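Local atomic coordinates of putative pyridoxal phosphate-dependent transferase (PDB entry 4DQ6), a protein that binds pyridoxal-5'-phosphate and belongs to the class I and II aminotransferase family of pyridoxal phosphate-dependent enzymes. Residues I158-N172 / L189-D203. Residues are numbered along the deposited sequence; the frame is centred on the assembly and turned at random. Where two conformers were deposited one is given.
Sequences IENKIKDVKLFILCN and LGDICLKHNVKIISD. With PLP (pyridoxal-5'-phosphate), chain C.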
loop_
_atom_site.group_PDB
_atom_site.type_symbol
_atom_site.label_atom_id
_atom_site.label_comp_id
_atom_site.label_asym_id
_atom_site.label_seq_id
_atom_site.Cartn_x
_atom_site.Cartn_y
_atom_site.Cartn_z
ATOM N N ILE A 158 35.061 -5.244 0.418
ATOM C CA ILE A 158 33.973 -5.836 -0.386
ATOM C C ILE A 158 34.478 -7.134 -1.015
ATOM O O ILE A 158 33.868 -8.207 -0.853
ATOM C CB ILE A 158 33.556 -4.934 -1.530
ATOM C CG1 ILE A 158 32.871 -3.671 -0.972
ATOM C CG2 ILE A 158 32.558 -5.630 -2.418
ATOM C CD1 ILE A 158 32.505 -2.596 -2.010
ATOM N N GLU A 159 35.622 -7.044 -1.694
ATOM C CA GLU A 159 36.281 -8.239 -2.272
ATOM C C GLU A 159 36.530 -9.336 -1.247
ATOM O O GLU A 159 36.269 -10.549 -1.521
ATOM C CB GLU A 159 37.622 -7.824 -2.877
ATOM C CG GLU A 159 37.530 -7.262 -4.278
ATOM C CD GLU A 159 37.407 -8.343 -5.351
ATOM O OE1 GLU A 159 37.320 -9.544 -5.030
ATOM O OE2 GLU A 159 37.385 -7.966 -6.540
ATOM N N ASN A 160 37.003 -8.940 -0.072
ATOM C CA ASN A 160 37.364 -9.889 0.983
ATOM C C ASN A 160 36.145 -10.643 1.542
ATOM O O ASN A 160 36.253 -11.746 2.051
ATOM C CB ASN A 160 38.041 -9.153 2.133
ATOM C CG ASN A 160 39.557 -9.088 1.982
ATOM O OD1 ASN A 160 40.074 -9.377 0.903
ATOM N ND2 ASN A 160 40.259 -8.608 3.009
ATOM N N LYS A 161 34.981 -10.010 1.458
ATOM C CA LYS A 161 33.749 -10.539 2.044
ATOM C C LYS A 161 32.739 -11.039 1.004
ATOM O O LYS A 161 31.639 -11.440 1.389
ATOM C CB LYS A 161 33.078 -9.481 2.940
ATOM C CG LYS A 161 33.868 -9.005 4.142
ATOM C CD LYS A 161 33.122 -7.930 4.928
ATOM C CE LYS A 161 33.921 -7.403 6.095
ATOM N NZ LYS A 161 33.495 -6.046 6.545
ATOM N N ILE A 162 33.116 -11.064 -0.281
ATOM C CA ILE A 162 32.185 -11.327 -1.399
ATOM C C ILE A 162 31.767 -12.790 -1.550
ATOM O O ILE A 162 30.692 -13.068 -2.115
ATOM C CB ILE A 162 32.765 -10.847 -2.757
ATOM C CG1 ILE A 162 31.654 -10.467 -3.740
ATOM C CG2 ILE A 162 33.630 -11.908 -3.412
ATOM C CD1 ILE A 162 30.836 -9.263 -3.372
ATOM N N LYS A 163 32.592 -13.716 -1.079
ATOM C CA LYS A 163 32.304 -15.130 -1.406
ATOM C C LYS A 163 30.887 -15.553 -0.970
ATOM O O LYS A 163 30.518 -15.492 0.232
ATOM C CB LYS A 163 33.347 -16.102 -0.840
ATOM C CG LYS A 163 33.143 -17.578 -1.276
ATOM C CD LYS A 163 34.223 -18.538 -0.812
ATOM C CE LYS A 163 33.765 -19.950 -1.121
ATOM N NZ LYS A 163 34.884 -20.829 -1.500
ATOM N N ASP A 164 30.165 -16.096 -1.950
ATOM C CA ASP A 164 28.771 -16.586 -1.805
ATOM C C ASP A 164 27.712 -15.501 -1.549
ATOM O O ASP A 164 26.594 -15.858 -1.310
ATOM C CB ASP A 164 28.647 -17.670 -0.727
ATOM C CG ASP A 164 29.396 -18.958 -1.089
ATOM O OD1 ASP A 164 29.447 -19.362 -2.300
ATOM O OD2 ASP A 164 29.919 -19.571 -0.131
ATOM N N VAL A 165 28.058 -14.204 -1.583
ATOM C CA VAL A 165 27.063 -13.162 -1.526
ATOM C C VAL A 165 26.231 -13.280 -2.787
ATOM O O VAL A 165 26.757 -13.453 -3.906
ATOM C CB VAL A 165 27.771 -11.808 -1.436
ATOM C CG1 VAL A 165 26.789 -10.646 -1.650
ATOM C CG2 VAL A 165 28.389 -11.656 -0.083
ATOM N N LYS A 166 24.910 -13.118 -2.633
ATOM C CA LYS A 166 24.021 -13.238 -3.750
ATOM C C LYS A 166 23.601 -11.899 -4.273
ATOM O O LYS A 166 23.362 -11.740 -5.457
ATOM C CB LYS A 166 22.797 -14.032 -3.313
ATOM C CG LYS A 166 23.179 -15.423 -2.806
ATOM C CD LYS A 166 23.889 -16.278 -3.853
ATOM C CE LYS A 166 24.240 -17.676 -3.353
ATOM N NZ LYS A 166 24.869 -18.505 -4.426
ATOM N N LEU A 167 23.508 -10.953 -3.357
ATOM C CA LEU A 167 22.945 -9.607 -3.665
ATOM C C LEU A 167 23.744 -8.555 -2.935
ATOM O O LEU A 167 24.229 -8.797 -1.821
ATOM C CB LEU A 167 21.434 -9.367 -3.216
ATOM C CG LEU A 167 20.330 -10.248 -3.797
ATOM C CD1 LEU A 167 18.955 -9.962 -3.160
ATOM C CD2 LEU A 167 20.252 -10.006 -5.305
ATOM N N PHE A 168 23.812 -7.367 -3.555
ATOM C CA PHE A 168 24.433 -6.199 -2.980
ATOM C C PHE A 168 23.422 -5.092 -3.000
ATOM O O PHE A 168 22.869 -4.801 -4.100
ATOM C CB PHE A 168 25.716 -5.837 -3.779
ATOM C CG PHE A 168 26.523 -4.708 -3.168
ATOM C CD1 PHE A 168 26.062 -3.399 -3.261
ATOM C CD2 PHE A 168 27.772 -4.960 -2.512
ATOM C CE1 PHE A 168 26.811 -2.373 -2.714
ATOM C CE2 PHE A 168 28.492 -3.918 -1.940
ATOM C CZ PHE A 168 27.995 -2.631 -2.053
ATOM N N ILE A 169 23.170 -4.505 -1.826
ATOM C CA ILE A 169 22.197 -3.416 -1.802
ATOM C C ILE A 169 22.994 -2.096 -1.692
ATOM O O ILE A 169 23.695 -1.879 -0.686
ATOM C CB ILE A 169 21.151 -3.526 -0.651
ATOM C CG1 ILE A 169 20.552 -4.918 -0.516
ATOM C CG2 ILE A 169 20.046 -2.450 -0.845
ATOM C CD1 ILE A 169 19.477 -5.062 0.553
ATOM N N LEU A 170 22.883 -1.263 -2.728
ATOM C CA LEU A 170 23.678 -0.080 -2.880
ATOM C C LEU A 170 22.707 1.088 -2.590
ATOM O O LEU A 170 21.500 1.092 -3.017
ATOM C CB LEU A 170 24.210 0.065 -4.310
ATOM C CG LEU A 170 24.665 1.439 -4.825
ATOM C CD1 LEU A 170 25.973 1.779 -4.113
ATOM C CD2 LEU A 170 24.852 1.451 -6.325
ATOM N N CYS A 171 23.170 2.094 -1.823
ATOM C CA CYS A 171 22.440 3.335 -1.650
ATOM C C CYS A 171 23.110 4.449 -2.444
ATOM O O CYS A 171 24.259 4.749 -2.185
ATOM C CB CYS A 171 22.413 3.669 -0.151
ATOM S SG CYS A 171 21.113 4.798 0.374
ATOM N N ASN A 172 22.383 5.064 -3.402
ATOM C CA ASN A 172 22.958 6.042 -4.349
ATOM C C ASN A 172 21.965 7.075 -4.749
ATOM O O ASN A 172 21.154 6.786 -5.571
ATOM C CB ASN A 172 23.455 5.189 -5.564
ATOM C CG ASN A 172 23.992 5.971 -6.746
ATOM O OD1 ASN A 172 24.726 6.881 -6.555
ATOM N ND2 ASN A 172 23.691 5.499 -8.011
ATOM N N LEU A 189 32.687 -0.771 -8.333
ATOM C CA LEU A 189 31.769 -1.650 -7.602
ATOM C C LEU A 189 31.085 -2.631 -8.536
ATOM O O LEU A 189 30.945 -3.810 -8.229
ATOM C CB LEU A 189 30.692 -0.823 -6.861
ATOM C CG LEU A 189 29.542 -1.563 -6.169
ATOM C CD1 LEU A 189 30.144 -2.508 -5.089
ATOM C CD2 LEU A 189 28.503 -0.469 -5.722
ATOM N N GLY A 190 30.575 -2.137 -9.657
ATOM C CA GLY A 190 29.757 -2.975 -10.497
ATOM C C GLY A 190 30.611 -4.051 -11.150
ATOM O O GLY A 190 30.120 -5.124 -11.417
ATOM N N ASP A 191 31.876 -3.732 -11.388
ATOM C CA ASP A 191 32.810 -4.728 -11.928
ATOM C C ASP A 191 33.038 -5.844 -10.951
ATOM O O ASP A 191 33.062 -7.021 -11.342
ATOM C CB ASP A 191 34.133 -4.059 -12.268
ATOM C CG ASP A 191 34.078 -3.309 -13.558
ATOM O OD1 ASP A 191 33.096 -3.487 -14.319
ATOM O OD2 ASP A 191 35.049 -2.554 -13.837
ATOM N N ILE A 192 33.229 -5.502 -9.687
ATOM C CA ILE A 192 33.350 -6.520 -8.647
ATOM C C ILE A 192 32.131 -7.438 -8.633
ATOM O O ILE A 192 32.210 -8.642 -8.637
ATOM C CB ILE A 192 33.562 -5.880 -7.250
ATOM C CG1 ILE A 192 34.947 -5.216 -7.185
ATOM C CG2 ILE A 192 33.468 -6.932 -6.148
ATOM C CD1 ILE A 192 35.164 -4.391 -5.933
ATOM N N CYS A 193 30.955 -6.844 -8.673
ATOM C CA CYS A 193 29.744 -7.626 -8.529
ATOM C C CYS A 193 29.494 -8.497 -9.759
ATOM O O CYS A 193 29.143 -9.674 -9.610
ATOM C CB CYS A 193 28.565 -6.708 -8.265
ATOM S SG CYS A 193 28.554 -6.010 -6.607
ATOM N N LEU A 194 29.687 -7.939 -10.946
ATOM C CA LEU A 194 29.577 -8.735 -12.186
ATOM C C LEU A 194 30.500 -9.937 -12.093
ATOM O O LEU A 194 30.102 -11.070 -12.450
ATOM C CB LEU A 194 30.027 -7.908 -13.382
ATOM C CG LEU A 194 29.044 -7.144 -14.248
ATOM C CD1 LEU A 194 29.769 -6.162 -15.161
ATOM C CD2 LEU A 194 28.250 -8.167 -15.067
ATOM N N LYS A 195 31.729 -9.697 -11.633
ATOM C CA LYS A 195 32.758 -10.736 -11.621
ATOM C C LYS A 195 32.324 -11.911 -10.763
ATOM O O LYS A 195 32.585 -13.075 -11.095
ATOM C CB LYS A 195 34.089 -10.156 -11.094
ATOM C CG LYS A 195 35.354 -10.895 -11.459
ATOM C CD LYS A 195 36.545 -9.930 -11.423
ATOM C CE LYS A 195 37.756 -10.494 -10.711
ATOM N NZ LYS A 195 38.467 -11.477 -11.596
ATOM N N HIS A 196 31.664 -11.622 -9.652
ATOM C CA HIS A 196 31.320 -12.610 -8.653
ATOM C C HIS A 196 29.880 -13.032 -8.727
ATOM O O HIS A 196 29.398 -13.710 -7.848
ATOM C CB HIS A 196 31.657 -12.129 -7.254
ATOM C CG HIS A 196 33.146 -12.055 -6.977
ATOM N ND1 HIS A 196 33.904 -13.159 -6.712
ATOM C CD2 HIS A 196 34.015 -10.966 -6.974
ATOM C CE1 HIS A 196 35.181 -12.767 -6.513
ATOM N NE2 HIS A 196 35.238 -11.418 -6.659
ATOM N N ASN A 197 29.220 -12.667 -9.810
ATOM C CA ASN A 197 27.823 -12.994 -10.065
ATOM C C ASN A 197 26.903 -12.544 -8.940
ATOM O O ASN A 197 26.044 -13.314 -8.496
ATOM C CB ASN A 197 27.635 -14.490 -10.322
ATOM C CG ASN A 197 28.428 -14.986 -11.529
ATOM O OD1 ASN A 197 29.412 -15.721 -11.384
ATOM N ND2 ASN A 197 27.991 -14.598 -12.736
ATOM N N VAL A 198 27.083 -11.290 -8.511
ATOM C CA VAL A 198 26.321 -10.708 -7.406
ATOM C C VAL A 198 25.450 -9.695 -8.107
ATOM O O VAL A 198 25.961 -8.808 -8.833
ATOM C CB VAL A 198 27.160 -9.947 -6.366
ATOM C CG1 VAL A 198 26.313 -9.269 -5.288
ATOM C CG2 VAL A 198 28.140 -10.863 -5.663
ATOM N N LYS A 199 24.140 -9.850 -7.939
ATOM C CA LYS A 199 23.195 -8.908 -8.468
ATOM C C LYS A 199 23.137 -7.663 -7.563
ATOM O O LYS A 199 23.210 -7.787 -6.379
ATOM C CB LYS A 199 21.799 -9.530 -8.560
ATOM C CG LYS A 199 20.824 -8.670 -9.360
ATOM C CD LYS A 199 20.807 -9.089 -10.843
ATOM C CE LYS A 199 19.541 -8.605 -11.558
ATOM N NZ LYS A 199 19.373 -9.166 -12.950
ATOM N N ILE A 200 23.048 -6.515 -8.185
ATOM C CA ILE A 200 22.907 -5.229 -7.458
ATOM C C ILE A 200 21.494 -4.711 -7.424
ATOM O O ILE A 200 20.842 -4.644 -8.488
ATOM C CB ILE A 200 23.812 -4.105 -8.039
ATOM C CG1 ILE A 200 25.282 -4.599 -8.054
ATOM C CG2 ILE A 200 23.627 -2.785 -7.226
ATOM C CD1 ILE A 200 26.293 -3.529 -8.401
ATOM N N ILE A 201 21.012 -4.393 -6.211
ATOM C CA ILE A 201 19.758 -3.665 -6.067
ATOM C C ILE A 201 20.159 -2.253 -5.643
ATOM O O ILE A 201 20.783 -2.057 -4.638
ATOM C CB ILE A 201 18.849 -4.268 -5.004
ATOM C CG1 ILE A 201 18.301 -5.642 -5.408
ATOM C CG2 ILE A 201 17.669 -3.317 -4.777
ATOM C CD1 ILE A 201 17.548 -6.324 -4.282
ATOM N N SER A 202 19.869 -1.261 -6.468
ATOM C CA SER A 202 20.321 0.093 -6.197
ATOM C C SER A 202 19.149 0.942 -5.746
ATOM O O SER A 202 18.234 1.200 -6.557
ATOM C CB SER A 202 20.954 0.667 -7.445
ATOM O OG SER A 202 21.561 1.937 -7.188
ATOM N N ASP A 203 19.171 1.411 -4.486
ATOM C CA ASP A 203 18.177 2.314 -3.966
ATOM C C ASP A 203 18.616 3.736 -4.292
ATOM O O ASP A 203 19.485 4.308 -3.635
ATOM C CB ASP A 203 18.053 2.097 -2.457
ATOM C CG ASP A 203 17.074 2.993 -1.778
ATOM O OD1 ASP A 203 16.562 3.920 -2.405
ATOM O OD2 ASP A 203 16.788 2.733 -0.594
HETATM N N1 PLP C . 15.516 4.370 0.833
HETATM C C2 PLP C . 16.301 5.343 1.400
HETATM C C2A PLP C . 17.792 5.405 1.260
HETATM C C3 PLP C . 15.711 6.408 2.179
HETATM O O3 PLP C . 16.466 7.337 2.748
HETATM C C4 PLP C . 14.266 6.431 2.350
HETATM C C4A PLP C . 13.596 7.482 3.197
HETATM C C5 PLP C . 13.504 5.370 1.711
HETATM C C6 PLP C . 14.170 4.362 0.976
HETATM C C5A PLP C . 12.015 5.402 1.851
HETATM O O4P PLP C . 11.613 4.086 1.667
HETATM P P PLP C . 10.020 3.859 1.485
HETATM O O1P PLP C . 9.748 4.265 0.078
HETATM O O2P PLP C . 9.933 2.316 1.817
HETATM O O3P PLP C . 9.398 4.864 2.502
HETATM O O HOH W 1 27.137 -15.088 -6.043
HETATM O O HOH W 2 23.200 -13.100 -8.134
#
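Phe168 packs against Val198, Cys193 and Leu189, its CG anti to the backbone N (chi1 -174°), which carries the ring toward helix 183-195. CB lies 3.8 Å from Val198 CG1 and close to the sulfur of Cys193, which sits obliquely to the ring. Further out, one ring face takes Leu189 CD1, a CH-pi contact 4.0 Å from the centroid and displaced toward the rim. CZ, at the far end, meets the same methyl at 3.7 Å, while CE1 also touches Leu189 CD2. That second methyl packs on Leu170 CD1, so the two branches of one leucine serve Phe168 and Leu170, both on the sheet face that helix 183-195 covers.

Nearer the surface, Ile162 CG2 stands over the centre of the His196 imidazole, 3.4 Å from its centroid and 4° off the normal. The same ring donates from NE2 to Glu159 OE1 at 3.2 Å. It meets the syn side of that oxygen, but 35° out of the carboxylate plane. Just after His196, Asn197, with its positive phi, closes helix 183-195 in a Schellman motif, evidenced by the bonds Val198 N to Cys193 O and Asn197 N to Leu194 O. Water 2 donates to both Lys166 O and Asn197 O where the strands begin to pair.

Six backbone hydrogen bonds join 166-172 to 199-203 in parallel register, from Lys199 N on Lys166 O to Asn172 N, just past the strand end, on Asp203 O. There Cys171 SG lies 3.5 Å from C2A of the pyridoxal-5'-phosphate. Asp203 OD2 lies 2.5 Å from its pyridine N1; Ile205 N donates a hydrogen bond to OD1 of this aspartate. The unit is a beta-alpha-beta crossover within the seven-stranded mixed sheet, flanked by strands 116-119 and 230-234, with helix 183-195 covering the Phe168 face and helices 99-110 and 126-133 the Ile169 and Ile201 face.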